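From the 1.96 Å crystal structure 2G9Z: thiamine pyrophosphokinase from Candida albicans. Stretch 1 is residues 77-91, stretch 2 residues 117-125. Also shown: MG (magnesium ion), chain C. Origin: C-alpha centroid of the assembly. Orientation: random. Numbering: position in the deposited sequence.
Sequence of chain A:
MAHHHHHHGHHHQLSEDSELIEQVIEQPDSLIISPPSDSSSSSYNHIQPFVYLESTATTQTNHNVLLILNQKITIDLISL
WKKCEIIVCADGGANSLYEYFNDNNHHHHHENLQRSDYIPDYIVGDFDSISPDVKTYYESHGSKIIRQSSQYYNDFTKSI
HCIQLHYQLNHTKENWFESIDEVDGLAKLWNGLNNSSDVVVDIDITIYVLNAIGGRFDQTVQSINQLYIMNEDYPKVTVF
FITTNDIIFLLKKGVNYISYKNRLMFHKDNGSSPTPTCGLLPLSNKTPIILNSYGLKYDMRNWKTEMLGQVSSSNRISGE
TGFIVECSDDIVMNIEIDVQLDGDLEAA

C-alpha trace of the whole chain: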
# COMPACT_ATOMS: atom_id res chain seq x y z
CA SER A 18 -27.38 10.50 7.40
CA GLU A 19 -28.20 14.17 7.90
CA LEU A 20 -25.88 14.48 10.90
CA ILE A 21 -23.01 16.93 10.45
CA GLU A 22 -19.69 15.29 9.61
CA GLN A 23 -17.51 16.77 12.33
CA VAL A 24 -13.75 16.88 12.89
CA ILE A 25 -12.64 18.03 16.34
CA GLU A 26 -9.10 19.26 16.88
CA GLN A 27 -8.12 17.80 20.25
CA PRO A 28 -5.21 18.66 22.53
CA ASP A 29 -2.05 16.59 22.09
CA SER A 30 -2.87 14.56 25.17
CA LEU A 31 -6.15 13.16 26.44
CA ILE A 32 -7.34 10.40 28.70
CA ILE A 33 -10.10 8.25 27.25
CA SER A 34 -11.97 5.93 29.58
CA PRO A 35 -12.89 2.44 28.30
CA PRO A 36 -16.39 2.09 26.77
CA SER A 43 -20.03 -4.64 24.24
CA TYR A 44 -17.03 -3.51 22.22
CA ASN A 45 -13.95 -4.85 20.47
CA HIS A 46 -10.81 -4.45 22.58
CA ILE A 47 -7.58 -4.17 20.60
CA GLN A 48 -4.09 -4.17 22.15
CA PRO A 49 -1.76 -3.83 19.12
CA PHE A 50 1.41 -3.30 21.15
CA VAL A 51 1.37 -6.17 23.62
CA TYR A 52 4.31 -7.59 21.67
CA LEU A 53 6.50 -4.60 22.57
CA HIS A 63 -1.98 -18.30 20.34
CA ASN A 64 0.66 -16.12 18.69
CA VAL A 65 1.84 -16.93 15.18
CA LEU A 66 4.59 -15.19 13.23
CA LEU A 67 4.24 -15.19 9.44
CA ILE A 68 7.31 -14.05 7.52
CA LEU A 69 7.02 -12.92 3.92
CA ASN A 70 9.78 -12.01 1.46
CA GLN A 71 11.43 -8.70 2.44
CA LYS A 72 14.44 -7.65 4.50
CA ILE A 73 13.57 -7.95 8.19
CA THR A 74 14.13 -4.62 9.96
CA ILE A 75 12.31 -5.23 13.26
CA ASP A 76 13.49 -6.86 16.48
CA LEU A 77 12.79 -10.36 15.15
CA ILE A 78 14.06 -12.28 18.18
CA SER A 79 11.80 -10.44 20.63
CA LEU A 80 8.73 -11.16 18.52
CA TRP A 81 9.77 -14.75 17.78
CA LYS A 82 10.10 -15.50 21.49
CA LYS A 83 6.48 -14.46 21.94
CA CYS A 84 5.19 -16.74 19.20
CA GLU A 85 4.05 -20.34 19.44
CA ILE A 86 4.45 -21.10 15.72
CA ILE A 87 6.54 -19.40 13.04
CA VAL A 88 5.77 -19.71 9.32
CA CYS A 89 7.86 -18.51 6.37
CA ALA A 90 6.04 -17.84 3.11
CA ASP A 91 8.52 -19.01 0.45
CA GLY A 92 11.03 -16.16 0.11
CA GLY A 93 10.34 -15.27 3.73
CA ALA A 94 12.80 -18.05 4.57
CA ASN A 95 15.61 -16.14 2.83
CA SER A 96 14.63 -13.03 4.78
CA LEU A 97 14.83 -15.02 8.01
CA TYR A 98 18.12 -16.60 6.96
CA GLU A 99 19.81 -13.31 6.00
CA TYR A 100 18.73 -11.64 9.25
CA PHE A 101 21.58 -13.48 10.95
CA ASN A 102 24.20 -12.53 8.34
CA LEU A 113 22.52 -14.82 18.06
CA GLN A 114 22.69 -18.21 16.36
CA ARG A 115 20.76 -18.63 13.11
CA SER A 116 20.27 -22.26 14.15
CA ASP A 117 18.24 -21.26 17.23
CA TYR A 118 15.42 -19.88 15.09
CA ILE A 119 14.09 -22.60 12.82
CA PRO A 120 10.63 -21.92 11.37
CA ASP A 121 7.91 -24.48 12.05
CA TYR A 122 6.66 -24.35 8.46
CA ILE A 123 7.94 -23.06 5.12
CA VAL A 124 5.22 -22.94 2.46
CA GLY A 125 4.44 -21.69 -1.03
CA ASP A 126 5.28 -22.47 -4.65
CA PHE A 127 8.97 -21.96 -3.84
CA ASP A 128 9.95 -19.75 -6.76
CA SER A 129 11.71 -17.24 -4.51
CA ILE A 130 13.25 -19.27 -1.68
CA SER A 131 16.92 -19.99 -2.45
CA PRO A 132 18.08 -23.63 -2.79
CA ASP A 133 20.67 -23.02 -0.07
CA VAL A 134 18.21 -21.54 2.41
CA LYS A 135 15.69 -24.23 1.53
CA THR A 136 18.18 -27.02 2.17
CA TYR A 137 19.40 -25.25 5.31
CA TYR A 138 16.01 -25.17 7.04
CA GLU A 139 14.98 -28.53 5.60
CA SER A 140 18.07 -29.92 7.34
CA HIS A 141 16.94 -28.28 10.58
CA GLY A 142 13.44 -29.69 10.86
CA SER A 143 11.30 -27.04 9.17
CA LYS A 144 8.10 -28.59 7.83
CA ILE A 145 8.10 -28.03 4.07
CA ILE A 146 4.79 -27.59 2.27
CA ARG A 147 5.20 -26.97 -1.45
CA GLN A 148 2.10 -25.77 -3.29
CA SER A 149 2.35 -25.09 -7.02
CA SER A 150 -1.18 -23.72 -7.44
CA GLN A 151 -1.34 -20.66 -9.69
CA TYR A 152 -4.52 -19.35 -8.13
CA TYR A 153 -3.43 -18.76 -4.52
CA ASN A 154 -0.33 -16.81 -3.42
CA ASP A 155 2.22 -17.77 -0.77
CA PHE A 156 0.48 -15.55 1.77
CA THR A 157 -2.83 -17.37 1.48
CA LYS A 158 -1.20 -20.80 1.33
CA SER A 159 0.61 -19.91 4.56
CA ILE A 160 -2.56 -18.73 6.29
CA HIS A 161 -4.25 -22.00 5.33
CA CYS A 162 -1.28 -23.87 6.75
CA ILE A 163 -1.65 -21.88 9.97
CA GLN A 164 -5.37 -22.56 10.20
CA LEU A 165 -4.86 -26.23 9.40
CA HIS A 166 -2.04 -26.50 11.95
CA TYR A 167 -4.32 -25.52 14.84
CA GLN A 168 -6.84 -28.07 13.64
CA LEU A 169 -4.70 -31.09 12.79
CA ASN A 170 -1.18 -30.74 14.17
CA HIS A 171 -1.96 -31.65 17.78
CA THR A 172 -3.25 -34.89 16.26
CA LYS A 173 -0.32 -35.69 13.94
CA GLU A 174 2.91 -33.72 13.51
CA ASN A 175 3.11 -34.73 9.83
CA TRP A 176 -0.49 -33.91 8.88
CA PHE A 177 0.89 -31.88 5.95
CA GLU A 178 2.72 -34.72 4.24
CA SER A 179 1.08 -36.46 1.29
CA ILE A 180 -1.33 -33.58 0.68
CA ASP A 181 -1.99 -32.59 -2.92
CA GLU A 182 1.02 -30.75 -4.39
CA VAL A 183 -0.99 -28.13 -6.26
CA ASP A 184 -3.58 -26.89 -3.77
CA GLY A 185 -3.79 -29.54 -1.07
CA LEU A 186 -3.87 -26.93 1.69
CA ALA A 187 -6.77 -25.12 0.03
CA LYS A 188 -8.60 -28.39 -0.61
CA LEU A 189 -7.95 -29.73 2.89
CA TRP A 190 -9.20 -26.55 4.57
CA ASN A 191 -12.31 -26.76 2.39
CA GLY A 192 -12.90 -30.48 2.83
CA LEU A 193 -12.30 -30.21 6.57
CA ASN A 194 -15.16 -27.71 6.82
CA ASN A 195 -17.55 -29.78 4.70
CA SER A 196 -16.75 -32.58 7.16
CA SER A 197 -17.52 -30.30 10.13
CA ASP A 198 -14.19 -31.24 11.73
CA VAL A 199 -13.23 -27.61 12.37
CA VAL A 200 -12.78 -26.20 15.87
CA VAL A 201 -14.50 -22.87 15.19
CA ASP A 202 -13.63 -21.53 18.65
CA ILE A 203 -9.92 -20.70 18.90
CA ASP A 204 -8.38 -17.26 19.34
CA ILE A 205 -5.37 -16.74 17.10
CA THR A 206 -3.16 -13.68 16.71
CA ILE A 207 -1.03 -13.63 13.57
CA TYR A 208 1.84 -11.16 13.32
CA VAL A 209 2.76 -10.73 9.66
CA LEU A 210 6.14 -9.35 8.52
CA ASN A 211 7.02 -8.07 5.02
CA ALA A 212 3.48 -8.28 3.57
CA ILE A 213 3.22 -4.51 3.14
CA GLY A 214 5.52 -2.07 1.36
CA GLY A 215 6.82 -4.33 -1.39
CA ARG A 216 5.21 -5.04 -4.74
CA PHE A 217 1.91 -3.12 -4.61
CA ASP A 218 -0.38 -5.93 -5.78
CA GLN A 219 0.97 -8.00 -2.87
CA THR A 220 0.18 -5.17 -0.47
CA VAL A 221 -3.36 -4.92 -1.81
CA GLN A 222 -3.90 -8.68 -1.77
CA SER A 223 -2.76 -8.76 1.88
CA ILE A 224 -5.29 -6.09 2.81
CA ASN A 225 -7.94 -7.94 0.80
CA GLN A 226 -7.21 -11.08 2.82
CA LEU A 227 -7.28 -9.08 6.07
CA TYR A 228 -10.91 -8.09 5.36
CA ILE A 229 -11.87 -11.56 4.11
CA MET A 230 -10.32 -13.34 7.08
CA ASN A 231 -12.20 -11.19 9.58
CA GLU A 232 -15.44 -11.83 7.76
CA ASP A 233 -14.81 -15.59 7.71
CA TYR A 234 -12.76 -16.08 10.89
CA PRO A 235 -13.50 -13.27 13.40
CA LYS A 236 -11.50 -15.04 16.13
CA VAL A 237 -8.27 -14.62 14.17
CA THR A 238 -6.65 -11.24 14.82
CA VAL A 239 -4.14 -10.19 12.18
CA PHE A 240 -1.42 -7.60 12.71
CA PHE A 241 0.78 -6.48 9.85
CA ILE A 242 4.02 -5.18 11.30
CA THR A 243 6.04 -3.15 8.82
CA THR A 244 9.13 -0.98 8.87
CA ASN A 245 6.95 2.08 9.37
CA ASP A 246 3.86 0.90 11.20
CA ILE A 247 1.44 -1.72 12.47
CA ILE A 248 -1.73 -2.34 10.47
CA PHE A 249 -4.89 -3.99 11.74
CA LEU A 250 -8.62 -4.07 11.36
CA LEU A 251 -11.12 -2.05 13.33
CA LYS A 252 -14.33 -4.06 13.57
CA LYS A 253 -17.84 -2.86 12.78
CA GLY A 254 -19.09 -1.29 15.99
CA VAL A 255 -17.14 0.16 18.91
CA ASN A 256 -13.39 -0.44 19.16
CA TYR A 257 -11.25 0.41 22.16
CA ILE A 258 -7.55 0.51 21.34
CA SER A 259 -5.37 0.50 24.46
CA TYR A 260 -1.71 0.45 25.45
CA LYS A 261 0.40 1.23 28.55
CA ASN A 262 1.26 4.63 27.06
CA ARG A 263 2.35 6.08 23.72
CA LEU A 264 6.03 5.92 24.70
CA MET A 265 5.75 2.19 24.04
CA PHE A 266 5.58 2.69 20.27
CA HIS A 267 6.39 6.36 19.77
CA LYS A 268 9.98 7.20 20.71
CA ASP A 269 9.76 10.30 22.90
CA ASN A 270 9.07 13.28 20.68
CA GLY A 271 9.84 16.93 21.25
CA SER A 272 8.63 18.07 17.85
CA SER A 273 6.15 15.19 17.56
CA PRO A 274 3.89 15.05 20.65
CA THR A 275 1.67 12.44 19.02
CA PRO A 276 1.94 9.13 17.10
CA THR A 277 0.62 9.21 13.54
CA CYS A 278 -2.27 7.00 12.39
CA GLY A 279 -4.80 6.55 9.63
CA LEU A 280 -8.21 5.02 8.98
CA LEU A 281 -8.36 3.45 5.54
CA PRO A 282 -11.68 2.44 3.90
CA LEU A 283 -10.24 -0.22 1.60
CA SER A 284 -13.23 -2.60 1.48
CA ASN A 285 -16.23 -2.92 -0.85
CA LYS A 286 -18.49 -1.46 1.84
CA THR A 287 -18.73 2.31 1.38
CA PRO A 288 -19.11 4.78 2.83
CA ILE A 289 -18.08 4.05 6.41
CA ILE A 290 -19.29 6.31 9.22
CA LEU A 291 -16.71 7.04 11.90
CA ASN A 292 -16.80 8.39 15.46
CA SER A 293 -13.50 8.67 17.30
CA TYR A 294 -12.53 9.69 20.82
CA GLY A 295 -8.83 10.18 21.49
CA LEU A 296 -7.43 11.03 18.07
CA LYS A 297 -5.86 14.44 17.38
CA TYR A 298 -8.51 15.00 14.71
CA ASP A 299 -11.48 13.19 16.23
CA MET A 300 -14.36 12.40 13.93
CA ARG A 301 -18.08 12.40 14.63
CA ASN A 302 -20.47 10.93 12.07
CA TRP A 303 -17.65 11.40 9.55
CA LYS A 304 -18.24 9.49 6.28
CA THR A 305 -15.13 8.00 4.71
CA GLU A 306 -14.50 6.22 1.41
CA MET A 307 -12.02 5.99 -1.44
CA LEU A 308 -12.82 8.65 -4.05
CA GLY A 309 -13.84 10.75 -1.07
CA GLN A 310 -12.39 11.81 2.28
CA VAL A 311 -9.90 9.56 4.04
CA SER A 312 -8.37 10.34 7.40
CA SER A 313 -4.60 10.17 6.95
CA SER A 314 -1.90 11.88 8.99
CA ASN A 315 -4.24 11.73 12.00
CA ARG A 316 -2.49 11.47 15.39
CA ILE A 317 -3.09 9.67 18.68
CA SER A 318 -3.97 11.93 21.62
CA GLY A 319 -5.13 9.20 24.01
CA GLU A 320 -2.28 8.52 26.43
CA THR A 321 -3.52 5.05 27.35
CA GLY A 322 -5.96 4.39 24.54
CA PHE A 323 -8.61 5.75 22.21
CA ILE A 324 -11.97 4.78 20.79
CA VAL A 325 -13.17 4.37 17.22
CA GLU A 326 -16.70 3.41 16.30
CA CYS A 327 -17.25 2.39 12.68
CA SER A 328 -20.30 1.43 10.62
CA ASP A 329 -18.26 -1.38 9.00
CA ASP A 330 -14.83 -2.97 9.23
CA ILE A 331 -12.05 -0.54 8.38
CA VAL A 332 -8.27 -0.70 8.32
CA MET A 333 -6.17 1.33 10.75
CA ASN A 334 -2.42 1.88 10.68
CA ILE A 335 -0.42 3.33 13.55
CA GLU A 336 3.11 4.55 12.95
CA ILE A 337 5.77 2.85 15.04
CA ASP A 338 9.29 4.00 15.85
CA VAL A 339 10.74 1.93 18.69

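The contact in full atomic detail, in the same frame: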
# COMPACT_ATOMS: atom_id res chain seq x y z
N LEU A 77 13.29 -9.01 15.40
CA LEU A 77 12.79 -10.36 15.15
C LEU A 77 12.79 -11.28 16.36
O LEU A 77 11.77 -11.89 16.68
CB LEU A 77 13.59 -11.00 14.02
CG LEU A 77 13.15 -12.40 13.58
CD1 LEU A 77 11.72 -12.34 13.04
CD2 LEU A 77 14.10 -12.92 12.52
N ILE A 78 13.94 -11.39 17.02
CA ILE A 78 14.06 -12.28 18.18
C ILE A 78 13.04 -12.03 19.28
O ILE A 78 12.50 -12.97 19.85
CB ILE A 78 15.49 -12.22 18.77
CG1 ILE A 78 16.45 -13.05 17.90
CG2 ILE A 78 15.51 -12.78 20.19
CD1 ILE A 78 16.48 -12.65 16.44
N SER A 79 12.77 -10.76 19.59
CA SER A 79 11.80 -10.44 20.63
C SER A 79 10.41 -10.94 20.26
O SER A 79 9.69 -11.49 21.10
CB SER A 79 11.75 -8.93 20.86
OG SER A 79 13.03 -8.42 21.22
N LEU A 80 10.03 -10.74 19.00
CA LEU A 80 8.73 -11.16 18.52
C LEU A 80 8.66 -12.69 18.49
O LEU A 80 7.71 -13.29 18.99
CB LEU A 80 8.49 -10.61 17.11
CG LEU A 80 7.07 -10.15 16.75
CD1 LEU A 80 6.99 -9.91 15.25
CD2 LEU A 80 6.05 -11.19 17.17
N TRP A 81 9.68 -13.30 17.90
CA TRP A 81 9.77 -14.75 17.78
C TRP A 81 9.53 -15.42 19.13
O TRP A 81 8.72 -16.34 19.25
CB TRP A 81 11.16 -15.13 17.25
CG TRP A 81 11.36 -16.59 16.95
CD1 TRP A 81 11.38 -17.62 17.85
CD2 TRP A 81 11.61 -17.18 15.67
NE1 TRP A 81 11.62 -18.81 17.20
CE2 TRP A 81 11.77 -18.57 15.86
CE3 TRP A 81 11.71 -16.66 14.37
CZ2 TRP A 81 12.03 -19.45 14.80
CZ3 TRP A 81 11.97 -17.53 13.32
CH2 TRP A 81 12.13 -18.91 13.54
N LYS A 82 10.23 -14.94 20.15
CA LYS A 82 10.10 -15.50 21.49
C LYS A 82 8.70 -15.40 22.09
O LYS A 82 8.41 -16.03 23.10
CB LYS A 82 11.11 -14.83 22.43
CG LYS A 82 12.56 -15.19 22.11
CD LYS A 82 13.53 -14.56 23.11
CE LYS A 82 14.95 -15.10 22.91
NZ LYS A 82 15.91 -14.61 23.94
N LYS A 83 7.84 -14.61 21.46
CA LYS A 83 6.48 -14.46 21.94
C LYS A 83 5.51 -15.29 21.11
O LYS A 83 4.31 -15.34 21.40
CB LYS A 83 6.06 -12.99 21.91
CG LYS A 83 6.81 -12.11 22.90
CD LYS A 83 6.39 -10.66 22.77
CE LYS A 83 7.07 -9.79 23.82
NZ LYS A 83 6.64 -10.17 25.19
N CYS A 84 6.03 -15.93 20.07
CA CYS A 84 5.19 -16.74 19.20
C CYS A 84 5.33 -18.24 19.38
O CYS A 84 6.42 -18.78 19.57
CB CYS A 84 5.46 -16.37 17.74
SG CYS A 84 4.98 -14.68 17.32
N GLU A 85 4.18 -18.90 19.29
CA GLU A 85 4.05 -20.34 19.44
C GLU A 85 4.52 -21.05 18.17
O GLU A 85 5.26 -22.04 18.23
CB GLU A 85 2.59 -20.66 19.73
CG GLU A 85 2.24 -22.12 19.87
CD GLU A 85 0.82 -22.30 20.36
OE1 GLU A 85 -0.10 -21.75 19.71
OE2 GLU A 85 0.62 -22.98 21.39
N ILE A 86 4.09 -20.53 17.02
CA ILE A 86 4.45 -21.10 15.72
C ILE A 86 4.96 -20.00 14.80
O ILE A 86 4.46 -18.88 14.82
CB ILE A 86 3.21 -21.77 15.07
CG1 ILE A 86 2.88 -23.08 15.78
CG2 ILE A 86 3.46 -22.01 13.59
CD1 ILE A 86 3.89 -24.18 15.55
N ILE A 87 5.97 -20.33 14.00
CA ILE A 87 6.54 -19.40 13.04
C ILE A 87 6.45 -20.01 11.65
O ILE A 87 6.84 -21.16 11.44
CB ILE A 87 8.03 -19.08 13.32
CG1 ILE A 87 8.19 -18.39 14.68
CG2 ILE A 87 8.58 -18.18 12.23
CD1 ILE A 87 8.18 -19.32 15.87
N VAL A 88 5.92 -19.25 10.70
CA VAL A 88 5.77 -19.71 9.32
C VAL A 88 6.43 -18.77 8.33
O VAL A 88 6.24 -17.55 8.40
CB VAL A 88 4.28 -19.81 8.93
CG1 VAL A 88 4.14 -20.26 7.48
CG2 VAL A 88 3.55 -20.75 9.87
N CYS A 89 7.22 -19.32 7.40
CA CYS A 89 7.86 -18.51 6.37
C CYS A 89 7.13 -18.77 5.06
O CYS A 89 6.94 -19.92 4.66
CB CYS A 89 9.33 -18.88 6.18
SG CYS A 89 10.42 -18.38 7.51
N ALA A 90 6.71 -17.70 4.40
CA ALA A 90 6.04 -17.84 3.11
C ALA A 90 7.13 -17.77 2.05
O ALA A 90 7.64 -16.69 1.75
CB ALA A 90 5.02 -16.70 2.92
N ASP A 91 7.50 -18.92 1.49
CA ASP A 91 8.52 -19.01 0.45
C ASP A 91 9.73 -18.13 0.74
O ASP A 91 10.48 -18.39 1.67
CB ASP A 91 7.92 -18.64 -0.91
CG ASP A 91 8.82 -19.04 -2.08
OD1 ASP A 91 9.95 -19.50 -1.85
OD2 ASP A 91 8.39 -18.89 -3.24
N ASP A 117 19.19 -21.27 16.11
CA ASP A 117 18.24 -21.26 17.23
C ASP A 117 16.85 -20.79 16.82
O ASP A 117 15.92 -20.79 17.63
CB ASP A 117 18.75 -20.37 18.36
CG ASP A 117 19.97 -20.94 19.04
OD1 ASP A 117 19.99 -22.16 19.31
OD2 ASP A 117 20.92 -20.16 19.31
N TYR A 118 16.70 -20.38 15.56
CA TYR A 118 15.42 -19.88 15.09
C TYR A 118 15.01 -20.57 13.80
O TYR A 118 15.12 -20.01 12.71
CB TYR A 118 15.53 -18.37 14.90
CG TYR A 118 15.94 -17.68 16.19
CD1 TYR A 118 15.00 -17.32 17.14
CD2 TYR A 118 17.29 -17.46 16.47
CE1 TYR A 118 15.38 -16.75 18.36
CE2 TYR A 118 17.69 -16.90 17.69
CZ TYR A 118 16.73 -16.55 18.62
OH TYR A 118 17.11 -15.99 19.82
N ILE A 119 14.53 -21.81 13.95
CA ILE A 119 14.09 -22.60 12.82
C ILE A 119 12.58 -22.46 12.71
O ILE A 119 11.86 -22.69 13.68
CB ILE A 119 14.44 -24.09 13.00
CG1 ILE A 119 15.92 -24.25 13.37
CG2 ILE A 119 14.12 -24.85 11.73
CD1 ILE A 119 16.88 -23.67 12.35
N PRO A 120 12.08 -22.08 11.53
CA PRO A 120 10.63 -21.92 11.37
C PRO A 120 9.91 -23.27 11.40
O PRO A 120 10.43 -24.28 10.94
CB PRO A 120 10.52 -21.23 10.01
CG PRO A 120 11.66 -21.84 9.25
CD PRO A 120 12.79 -21.83 10.26
N ASP A 121 8.71 -23.27 11.97
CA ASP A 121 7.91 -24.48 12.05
C ASP A 121 7.50 -24.96 10.66
O ASP A 121 7.57 -26.15 10.37
CB ASP A 121 6.67 -24.22 12.90
CG ASP A 121 7.01 -23.99 14.36
OD1 ASP A 121 7.09 -24.98 15.10
OD2 ASP A 121 7.21 -22.82 14.75
N TYR A 122 7.09 -24.02 9.81
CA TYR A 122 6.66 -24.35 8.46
C TYR A 122 7.22 -23.37 7.43
O TYR A 122 7.42 -22.19 7.72
CB TYR A 122 5.13 -24.29 8.34
CG TYR A 122 4.34 -25.23 9.23
CD1 TYR A 122 3.96 -26.50 8.78
CD2 TYR A 122 3.94 -24.84 10.50
CE1 TYR A 122 3.19 -27.35 9.57
CE2 TYR A 122 3.16 -25.68 11.31
CZ TYR A 122 2.79 -26.93 10.83
OH TYR A 122 2.02 -27.74 11.62
N ILE A 123 7.48 -23.88 6.23
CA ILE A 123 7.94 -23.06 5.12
C ILE A 123 7.01 -23.49 3.99
O ILE A 123 7.04 -24.66 3.59
CB ILE A 123 9.39 -23.38 4.72
CG1 ILE A 123 10.35 -22.96 5.84
CG2 ILE A 123 9.74 -22.65 3.42
CD1 ILE A 123 11.81 -23.26 5.54
N VAL A 124 6.17 -22.58 3.51
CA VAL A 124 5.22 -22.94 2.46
C VAL A 124 5.14 -21.99 1.27
O VAL A 124 5.56 -20.84 1.35
CB VAL A 124 3.79 -23.14 3.07
CG1 VAL A 124 3.83 -23.00 4.59
CG2 VAL A 124 2.79 -22.17 2.46
N GLY A 125 4.59 -22.49 0.17
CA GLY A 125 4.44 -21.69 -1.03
C GLY A 125 4.82 -22.47 -2.28
O GLY A 125 5.03 -23.68 -2.21
MG MG C . 6.54 -17.87 -4.24
O HOH W 1 7.39 -24.43 17.54
O HOH W 2 7.34 -15.66 -4.03

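The contact begins on the helix that opens the first stretch. Ile-78 lies over one face of the Tyr-118 ring, its CG1 3.6 Å from Tyr-118 CZ. One helical turn later, Trp-81 directs its CA-to-CB bond toward the second stretch and, with chi1 in t, presents its indole to Tyr-118. The two rings form an edge-to-face pair: the edge of Tyr-118 meets the face of the Trp-81 five-membered ring, with centroids 4.9 Å apart and planes at 90°. Tyr-118 CB sits over the Trp-81 six-membered ring, 3.7 Å from its centroid and 13° off the normal, so a single residue covers both parts of the indole. At the indole edge, Trp-81 CZ2 approaches Ile-119 O at 3.4 Å, and CH2 reaches Pro-120 CD at 4.4 Å. The aliphatic part of Lys-82 skirts the same tyrosine, with CE 3.9 Å from Tyr-118 OH.

A type I turn from Trp-81 to Cys-84, closed by the bond from Cys-84 N to Trp-81 O (2.8 Å), leads out of the helical region. Before the strand begins, Glu-85 is linked to Asp-121 through water 1, which donates to Glu-85 O (3.3 Å) and to Asp-121 OD1 (2.5 Å). Ile-86 then packs its CG2 against the edge of the Tyr-122 ring, 4.2 Å from CD2.

At Ile-87 the two stretches become directly hydrogen-bonded. Ile-87 N donates to Asp-121 OD2 (2.9 Å, 161°), so a carboxylate serves as acceptor just ahead of the regular ladder. Ile-87 O accepts from Tyr-122 N (3.3 Å) and, weakly, from Asp-121 N (2.9 Å, but only 126°).

From here the strands run parallel, their axes inclined by 31°. Cys-89 supplies both of its backbone polar groups: Cys-89 N donates to Tyr-122 O (2.9 Å), and Cys-89 O accepts from Val-124 N (3.0 Å). CA-H...O contacts supplement this ladder, as between Val-88 CA and Tyr-122 O (3.4 Å). Side chains alternate between the sheet faces. Val-88 shares one face with Tyr-122, Ala-90 and Val-124, and its CG1 lies 4.0 Å from Val-124 CG1. Cys-89 shares the other with Ile-123; its SG also packs against Pro-120 CB at 3.8 Å.

Asp-91 closes the ladder by donating from N to Val-124 O (2.7 Å), while its OD2 binds the magnesium ion MG at 2.3 Å. Opposite it stands Gly-125, where an ideal CB would fall only 3.2 Å from Asp-91 CB; the glycine backbone angles would independently jam such an atom against the preceding carbonyl oxygen.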